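PDB 5NV8: EF-P arginine 32 rhamnosyl-transferase from Pseudomonas putida KT2440, which belongs to the EarP family of rhamnosyltransferases and binds 2'-deoxy-thymidine-beta-L-rhamnose in its pocket. Local coordinates for residues A[163-168]-A[375-380]; A[207-212]-A[342-347]. All blocks are in the same frame, centred on the assembly; numbering follows the deposited sequence.

Contact 1. Residues A[163-168]-A[375-380]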
ATOM      1  N   LEU A 163      -2.637  10.269   8.329  1.00 33.26           N
ATOM      2  CA  LEU A 163      -2.606   8.917   7.795  1.00 33.74           C
ATOM      3  C   LEU A 163      -2.472   7.917   8.935  1.00 26.32           C
ATOM      4  O   LEU A 163      -1.916   8.225   9.991  1.00 26.01           O
ATOM      5  CB  LEU A 163      -1.454   8.733   6.796  1.00 26.91           C
ATOM      6  CG  LEU A 163      -1.172   9.911   5.856  1.00 28.09           C
ATOM      7  CD1 LEU A 163       0.206   9.797   5.223  1.00 27.44           C
ATOM      8  CD2 LEU A 163      -2.242  10.016   4.783  1.00 32.94           C
ATOM      9  N   LEU A 164      -2.998   6.715   8.713  1.00 31.78           N
ATOM     10  CA  LEU A 164      -2.868   5.643   9.691  1.00 25.10           C
ATOM     11  C   LEU A 164      -1.419   5.179   9.754  1.00 24.01           C
ATOM     12  O   LEU A 164      -0.855   4.734   8.750  1.00 23.68           O
ATOM     13  CB  LEU A 164      -3.788   4.477   9.335  1.00 25.29           C
ATOM     14  CG  LEU A 164      -5.281   4.795   9.320  1.00 37.51           C
ATOM     15  CD1 LEU A 164      -6.017   3.834   8.405  1.00 28.79           C
ATOM     16  CD2 LEU A 164      -5.851   4.754  10.732  1.00 44.33           C
ATOM     17  N   ARG A 165      -0.821   5.286  10.937  1.00 23.67           N
ATOM     18  CA  ARG A 165       0.560   4.861  11.148  1.00 32.91           C
ATOM     19  C   ARG A 165       0.674   4.362  12.580  1.00 25.21           C
ATOM     20  O   ARG A 165       0.527   5.145  13.524  1.00 25.58           O
ATOM     21  CB  ARG A 165       1.537   6.002  10.879  1.00 23.34           C
ATOM     22  CG  ARG A 165       2.993   5.578  10.755  1.00 22.95           C
ATOM     23  CD  ARG A 165       3.943   6.753  10.981  1.00 23.66           C
ATOM     24  NE  ARG A 165       3.545   7.599  12.107  1.00 24.61           N
ATOM     25  CZ  ARG A 165       3.017   8.812  11.985  1.00 25.23           C
ATOM     26  NH1 ARG A 165       2.793   9.322  10.783  1.00 32.47           N
ATOM     27  NH2 ARG A 165       2.691   9.508  13.065  1.00 34.12           N
ATOM     28  N   GLU A 166       0.920   3.064  12.732  1.00 22.45           N
ATOM     29  CA  GLU A 166       1.114   2.475  14.050  1.00 25.49           C
ATOM     30  C   GLU A 166       2.351   3.061  14.725  1.00 26.51           C
ATOM     31  O   GLU A 166       3.350   3.380  14.074  1.00 22.65           O
ATOM     32  CB  GLU A 166       1.247   0.953  13.939  1.00 22.35           C
ATOM     33  CG  GLU A 166       0.043   0.242  13.322  1.00 22.53           C
ATOM     34  CD  GLU A 166      -0.021   0.335  11.806  1.00 22.41           C
ATOM     35  OE1 GLU A 166       0.771   1.087  11.200  1.00 22.13           O
ATOM     36  OE2 GLU A 166      -0.884  -0.343  11.215  1.00 22.80           O
ATOM     37  N   GLY A 167       2.277   3.181  16.055  1.00 23.04           N
ATOM     38  CA  GLY A 167       3.356   3.805  16.806  1.00 23.59           C
ATOM     39  C   GLY A 167       4.714   3.157  16.602  1.00 23.71           C
ATOM     40  O   GLY A 167       5.733   3.852  16.558  1.00 24.26           O
ATOM     41  N   SER A 168       4.754   1.830  16.467  1.00 23.46           N
ATOM     42  CA  SER A 168       6.015   1.104  16.354  1.00 36.59           C
ATOM     43  C   SER A 168       6.277   0.584  14.944  1.00 30.70           C
ATOM     44  O   SER A 168       7.137  -0.281  14.759  1.00 30.70           O
ATOM     45  CB  SER A 168       6.050  -0.056  17.349  1.00 29.01           C
ATOM     46  OG  SER A 168       5.144  -1.079  16.971  1.00 23.97           O
ATOM     47  N   GLN A 375       4.377  13.941  11.341  1.00 42.33           N
ATOM     48  CA  GLN A 375       3.041  14.387  11.713  1.00 44.26           C
ATOM     49  C   GLN A 375       2.328  13.298  12.513  1.00 40.19           C
ATOM     50  O   GLN A 375       2.467  12.111  12.202  1.00 42.75           O
ATOM     51  CB  GLN A 375       2.224  14.730  10.471  1.00 51.60           C
ATOM     52  CG  GLN A 375       0.833  15.276  10.756  1.00 59.08           C
ATOM     53  CD  GLN A 375       0.120  15.744   9.502  1.00 65.59           C
ATOM     54  OE1 GLN A 375       0.650  15.638   8.394  1.00 64.89           O
ATOM     55  NE2 GLN A 375      -1.089  16.269   9.669  1.00 66.19           N
ATOM     56  N   PRO A 376       1.588  13.673  13.557  1.00 41.96           N
ATOM     57  CA  PRO A 376       0.812  12.680  14.307  1.00 38.44           C
ATOM     58  C   PRO A 376      -0.104  11.873  13.395  1.00 28.42           C
ATOM     59  O   PRO A 376      -0.626  12.373  12.396  1.00 29.13           O
ATOM     60  CB  PRO A 376       0.013  13.533  15.299  1.00 30.40           C
ATOM     61  CG  PRO A 376       0.880  14.721  15.526  1.00 44.30           C
ATOM     62  CD  PRO A 376       1.561  14.997  14.205  1.00 44.12           C
ATOM     63  N   ASP A 377      -0.287  10.607  13.753  1.00 33.34           N
ATOM     64  CA  ASP A 377      -1.037   9.674  12.929  1.00 31.11           C
ATOM     65  C   ASP A 377      -2.533   9.975  13.004  1.00 30.04           C
ATOM     66  O   ASP A 377      -2.988  10.869  13.723  1.00 38.86           O
ATOM     67  CB  ASP A 377      -0.748   8.242  13.366  1.00 26.93           C
ATOM     68  CG  ASP A 377      -1.187   7.973  14.792  1.00 25.24           C
ATOM     69  OD1 ASP A 377      -0.633   8.606  15.712  1.00 33.78           O
ATOM     70  OD2 ASP A 377      -2.084   7.130  14.994  1.00 24.99           O
ATOM     71  N   LEU A 378      -3.311   9.192  12.256  1.00 32.91           N
ATOM     72  CA  LEU A 378      -4.747   9.430  12.179  1.00 29.90           C
ATOM     73  C   LEU A 378      -5.461   8.992  13.454  1.00 35.40           C
ATOM     74  O   LEU A 378      -6.376   9.681  13.923  1.00 29.17           O
ATOM     75  CB  LEU A 378      -5.332   8.710  10.966  1.00 28.35           C
ATOM     76  CG  LEU A 378      -6.792   9.047  10.664  1.00 33.36           C
ATOM     77  CD1 LEU A 378      -6.904  10.454  10.078  1.00 31.45           C
ATOM     78  CD2 LEU A 378      -7.396   8.011   9.736  1.00 30.16           C
ATOM     79  N   ALA A 379      -5.066   7.848  14.022  1.00 26.93           N
ATOM     80  CA  ALA A 379      -5.713   7.374  15.244  1.00 32.12           C
ATOM     81  C   ALA A 379      -5.551   8.378  16.379  1.00 34.78           C
ATOM     82  O   ALA A 379      -6.504   8.648  17.120  1.00 28.05           O
ATOM     83  CB  ALA A 379      -5.152   6.009  15.643  1.00 25.87           C
ATOM     84  N   THR A 380      -4.352   8.948  16.524  1.00 31.71           N
ATOM     85  CA  THR A 380      -4.159  10.015  17.500  1.00 33.80           C
ATOM     86  C   THR A 380      -4.980  11.245  17.131  1.00 40.87           C
ATOM     87  O   THR A 380      -5.537  11.917  18.008  1.00 42.99           O
ATOM     88  CB  THR A 380      -2.673  10.369  17.602  1.00 36.21           C
ATOM     89  OG1 THR A 380      -1.928   9.205  17.982  1.00 26.58           O
ATOM     90  CG2 THR A 380      -2.446  11.476  18.628  1.00 31.31           C
TER
HETATM   91  O   HOH W   1       0.159  11.339   9.415  1.00 32.94           O

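Contact 2. Residues A[207-212]-A[342-347]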
ATOM      1  N   GLU A 207      -6.803  -4.169 -13.142  1.00 47.87           N
ATOM      2  CA  GLU A 207      -6.445  -4.473 -14.523  1.00 51.73           C
ATOM      3  C   GLU A 207      -5.808  -3.241 -15.147  1.00 53.97           C
ATOM      4  O   GLU A 207      -6.441  -2.183 -15.234  1.00 58.02           O
ATOM      5  CB  GLU A 207      -7.662  -4.912 -15.338  1.00 56.79           C
ATOM      6  CG  GLU A 207      -8.474  -6.047 -14.743  1.00 57.97           C
ATOM      7  CD  GLU A 207      -9.384  -5.588 -13.630  1.00 60.69           C
ATOM      8  OE1 GLU A 207      -9.969  -4.492 -13.753  1.00 68.51           O
ATOM      9  OE2 GLU A 207      -9.516  -6.319 -12.628  1.00 60.09           O
ATOM     10  N   ASN A 208      -4.556  -3.375 -15.571  1.00 54.77           N
ATOM     11  CA  ASN A 208      -3.844  -2.278 -16.202  1.00 63.55           C
ATOM     12  C   ASN A 208      -3.594  -2.617 -17.661  1.00 56.69           C
ATOM     13  O   ASN A 208      -3.012  -3.673 -17.953  1.00 58.51           O
ATOM     14  CB  ASN A 208      -2.527  -1.999 -15.483  1.00 39.80           C
ATOM     15  CG  ASN A 208      -2.050  -0.580 -15.684  1.00 39.28           C
ATOM     16  OD1 ASN A 208      -1.740  -0.173 -16.803  1.00 40.11           O
ATOM     17  ND2 ASN A 208      -2.002   0.190 -14.603  1.00 48.64           N
ATOM     18  N   PRO A 209      -4.011  -1.770 -18.605  1.00 59.24           N
ATOM     19  CA  PRO A 209      -3.793  -2.079 -20.026  1.00 56.24           C
ATOM     20  C   PRO A 209      -2.334  -1.971 -20.445  1.00 55.52           C
ATOM     21  O   PRO A 209      -2.015  -2.114 -21.629  1.00 61.11           O
ATOM     22  CB  PRO A 209      -4.666  -1.041 -20.744  1.00 61.35           C
ATOM     23  CG  PRO A 209      -4.777   0.092 -19.779  1.00 63.14           C
ATOM     24  CD  PRO A 209      -4.789  -0.533 -18.413  1.00 63.49           C
ATOM     25  N   GLN A 210      -1.438  -1.721 -19.487  1.00 51.65           N
ATOM     26  CA  GLN A 210      -0.017  -1.594 -19.775  1.00 46.96           C
ATOM     27  C   GLN A 210       0.829  -2.637 -19.059  1.00 38.47           C
ATOM     28  O   GLN A 210       2.062  -2.522 -19.061  1.00 44.68           O
ATOM     29  CB  GLN A 210       0.474  -0.187 -19.424  1.00 47.10           C
ATOM     30  CG  GLN A 210       0.227   0.792 -20.547  1.00 59.32           C
ATOM     31  CD  GLN A 210       1.470   1.074 -21.362  1.00 63.71           C
ATOM     32  OE1 GLN A 210       2.538   0.517 -21.106  1.00 53.63           O
ATOM     33  NE2 GLN A 210       1.322   1.899 -22.389  1.00 69.27           N
ATOM     34  N   LEU A 211       0.207  -3.650 -18.453  1.00 38.84           N
ATOM     35  CA  LEU A 211       0.975  -4.709 -17.806  1.00 44.45           C
ATOM     36  C   LEU A 211       1.876  -5.426 -18.805  1.00 43.61           C
ATOM     37  O   LEU A 211       3.033  -5.735 -18.497  1.00 35.28           O
ATOM     38  CB  LEU A 211       0.032  -5.701 -17.125  1.00 42.42           C
ATOM     39  CG  LEU A 211       0.654  -6.995 -16.595  1.00 46.24           C
ATOM     40  CD1 LEU A 211       1.240  -6.793 -15.203  1.00 38.85           C
ATOM     41  CD2 LEU A 211      -0.373  -8.115 -16.589  1.00 49.73           C
ATOM     42  N   GLY A 212       1.367  -5.679 -20.013  1.00 47.18           N
ATOM     43  CA  GLY A 212       2.155  -6.394 -21.005  1.00 39.42           C
ATOM     44  C   GLY A 212       3.423  -5.659 -21.397  1.00 37.76           C
ATOM     45  O   GLY A 212       4.480  -6.274 -21.561  1.00 44.67           O
ATOM     46  N   ASN A 342      -1.188   4.823 -15.102  1.00 43.08           N
ATOM     47  CA  ASN A 342      -2.569   5.229 -14.889  1.00 45.02           C
ATOM     48  C   ASN A 342      -3.226   5.859 -16.110  1.00 44.53           C
ATOM     49  O   ASN A 342      -4.454   6.003 -16.116  1.00 46.81           O
ATOM     50  CB  ASN A 342      -2.662   6.218 -13.714  1.00 41.00           C
ATOM     51  CG  ASN A 342      -2.329   5.575 -12.377  1.00 40.93           C
ATOM     52  OD1 ASN A 342      -3.121   4.811 -11.824  1.00 38.96           O
ATOM     53  ND2 ASN A 342      -1.152   5.890 -11.850  1.00 42.58           N
ATOM     54  N   MET A 343      -2.457   6.238 -17.139  1.00 44.85           N
ATOM     55  CA  MET A 343      -3.014   6.898 -18.317  1.00 56.95           C
ATOM     56  C   MET A 343      -2.590   6.222 -19.617  1.00 59.09           C
ATOM     57  O   MET A 343      -2.712   6.828 -20.689  1.00 50.62           O
ATOM     58  CB  MET A 343      -2.630   8.382 -18.337  1.00 64.79           C
ATOM     59  CG  MET A 343      -2.715   9.063 -16.974  1.00 64.73           C
ATOM     60  SD  MET A 343      -1.978  10.708 -16.915  1.00 69.29           S
ATOM     61  CE  MET A 343      -2.558  11.404 -18.459  1.00 68.53           C
ATOM     62  N   ASP A 344      -2.084   4.987 -19.542  1.00 48.69           N
ATOM     63  CA  ASP A 344      -1.828   4.145 -20.715  1.00 52.93           C
ATOM     64  C   ASP A 344      -0.698   4.695 -21.589  1.00 46.62           C
ATOM     65  O   ASP A 344      -0.801   4.710 -22.816  1.00 48.53           O
ATOM     66  CB  ASP A 344      -3.104   3.946 -21.542  1.00 62.51           C
ATOM     67  CG  ASP A 344      -3.063   2.691 -22.389  1.00 62.92           C
ATOM     68  OD1 ASP A 344      -2.078   1.935 -22.287  1.00 61.65           O
ATOM     69  OD2 ASP A 344      -4.018   2.456 -23.158  1.00 68.04           O
ATOM     70  N   PHE A 345       0.388   5.139 -20.962  1.00 47.63           N
ATOM     71  CA  PHE A 345       1.610   5.494 -21.669  1.00 51.51           C
ATOM     72  C   PHE A 345       2.647   4.393 -21.468  1.00 52.41           C
ATOM     73  O   PHE A 345       2.596   3.651 -20.483  1.00 52.03           O
ATOM     74  CB  PHE A 345       2.153   6.843 -21.191  1.00 43.50           C
ATOM     75  CG  PHE A 345       1.134   7.947 -21.215  1.00 51.11           C
ATOM     76  CD1 PHE A 345       0.206   8.028 -22.242  1.00 52.37           C
ATOM     77  CD2 PHE A 345       1.100   8.903 -20.214  1.00 50.58           C
ATOM     78  CE1 PHE A 345      -0.736   9.039 -22.268  1.00 57.74           C
ATOM     79  CE2 PHE A 345       0.161   9.916 -20.235  1.00 57.32           C
ATOM     80  CZ  PHE A 345      -0.758   9.985 -21.263  1.00 57.57           C
ATOM     81  N   ASP A 346       3.581   4.286 -22.417  1.00 54.55           N
ATOM     82  CA  ASP A 346       4.443   3.109 -22.526  1.00 45.53           C
ATOM     83  C   ASP A 346       5.166   2.812 -21.221  1.00 47.08           C
ATOM     84  O   ASP A 346       5.955   3.626 -20.732  1.00 50.39           O
ATOM     85  CB  ASP A 346       5.458   3.296 -23.660  1.00 48.27           C
ATOM     86  CG  ASP A 346       6.353   2.070 -23.858  1.00 52.76           C
ATOM     87  OD1 ASP A 346       5.991   0.965 -23.399  1.00 44.49           O
ATOM     88  OD2 ASP A 346       7.418   2.208 -24.493  1.00 50.45           O
ATOM     89  N   MET A 347       4.897   1.626 -20.671  1.00 42.98           N
ATOM     90  CA  MET A 347       5.518   1.207 -19.421  1.00 40.40           C
ATOM     91  C   MET A 347       6.986   0.839 -19.594  1.00 43.44           C
ATOM     92  O   MET A 347       7.722   0.808 -18.604  1.00 33.38           O
ATOM     93  CB  MET A 347       4.750   0.026 -18.826  1.00 43.61           C
ATOM     94  CG  MET A 347       3.769   0.392 -17.725  1.00 49.32           C
ATOM     95  SD  MET A 347       4.567   0.772 -16.151  1.00 56.42           S
ATOM     96  CE  MET A 347       4.572   2.561 -16.173  1.00 31.97           C
TER

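Contact 1. Residues A[163-168]-A[375-380]
R165 reaches across to the backbone before helix 378-387 and grips the carbonyl of Q375. NH2 of R165 donates to Q375 O at 2.8 Å, and NH1 adds a weak bond to the same oxygen. A bend at chi3 (43°) places NE nearer to Q375 O than CD is. One face of the guanidinium lies over CB of D377, 3.7 Å from NH2. D377 is the N-cap residue of the helix, and its carboxylate caps it: OD2 accepts from T380 N at 3.3 Å, and OD1 takes the T380 hydroxyl OG1 at 2.7 Å. OD1 of D377 stays 4.3 Å from NH2 of R165, well out of the guanidinium plane, so any attraction is probably of charges alone.

The backbones are also joined. L378 N donates to L163 O at 2.8 Å. A water bridges L163 N and P376 O.

EarP has the GT-B fold, two Rossmann-like domains facing a cleft, in which the C-terminal helix returns to the N-terminal domain. Helix 378-387 makes that return here, and A379 touches Q40 of helix 30-43.

The apolar part is small. CD2 of L164 meets CD2 of L378 at 3.7 Å, the two side chains crossing at a slant. L164 also packs on V33 and L37.

Contact 2. Residues A[207-212]-A[342-347]
Q210 pushes its amide into the loop 344-346, with D344 to one end and M347 to the other. A bend at chi2 (-101°) places CD beside F345 O. OE1 accepts from M347 N at 2.6 Å, with the donor 39° out of the amide plane. The same oxygen accepts from N213 ND2, so two donors hold it. NE2 makes only a weak bond to D344 OD1, at 3.4 Å. The amide and the D344 carboxylate stand almost perpendicular, 87° apart. F345 O packs against the amide, 2.9 Å from CD of Q210, but its angle to NE2 is too poor for a hydrogen bond.

The contact joins the start of helix 211-220, in the C-terminal domain of this GT-B fold, to the link between helices 328-343 and 347-355. Q210 is the N-cap residue of helix 211-220. M347 opens helix 347-355, whose N-cap is D346, with OD1 bonded to G348 N. Q210 OE1 thus takes the first backbone N-H of that helix, where the helix end would probably favour a partial negative charge.

CG of M347 lies 3.8 Å from CB of Q210. CG of P209 meets the D344 carboxylate carbon CG at 4.1 Å, the two groups slanting past each other. N208 forms an Asx turn: its OD1 accepts from Q210 N at 3.1 Å, in the carbonyl plane and on a lone pair.

Contact 1 and contact 2 lie on opposite sides of the chain's centre. Their centres are 33 Å apart, and their nearest atoms about 17 Å. Contact 2 is nested within contact 1: the order along the chain is 163-168, 207-212, 342-347, 375-380. Helices 347-355 and 358-373 lead from the second segment of contact 2 to that of contact 1. Contact 2 ties this helical part to the start of helix 211-220, beside the six-stranded sheet of the C-terminal domain. Contact 1 lies near the domain junction, where helix 378-387 reaches the N-terminal domain. The side chain of L164 is about 9 Å from the bound 2'-deoxy-thymidine-beta-L-rhamnose.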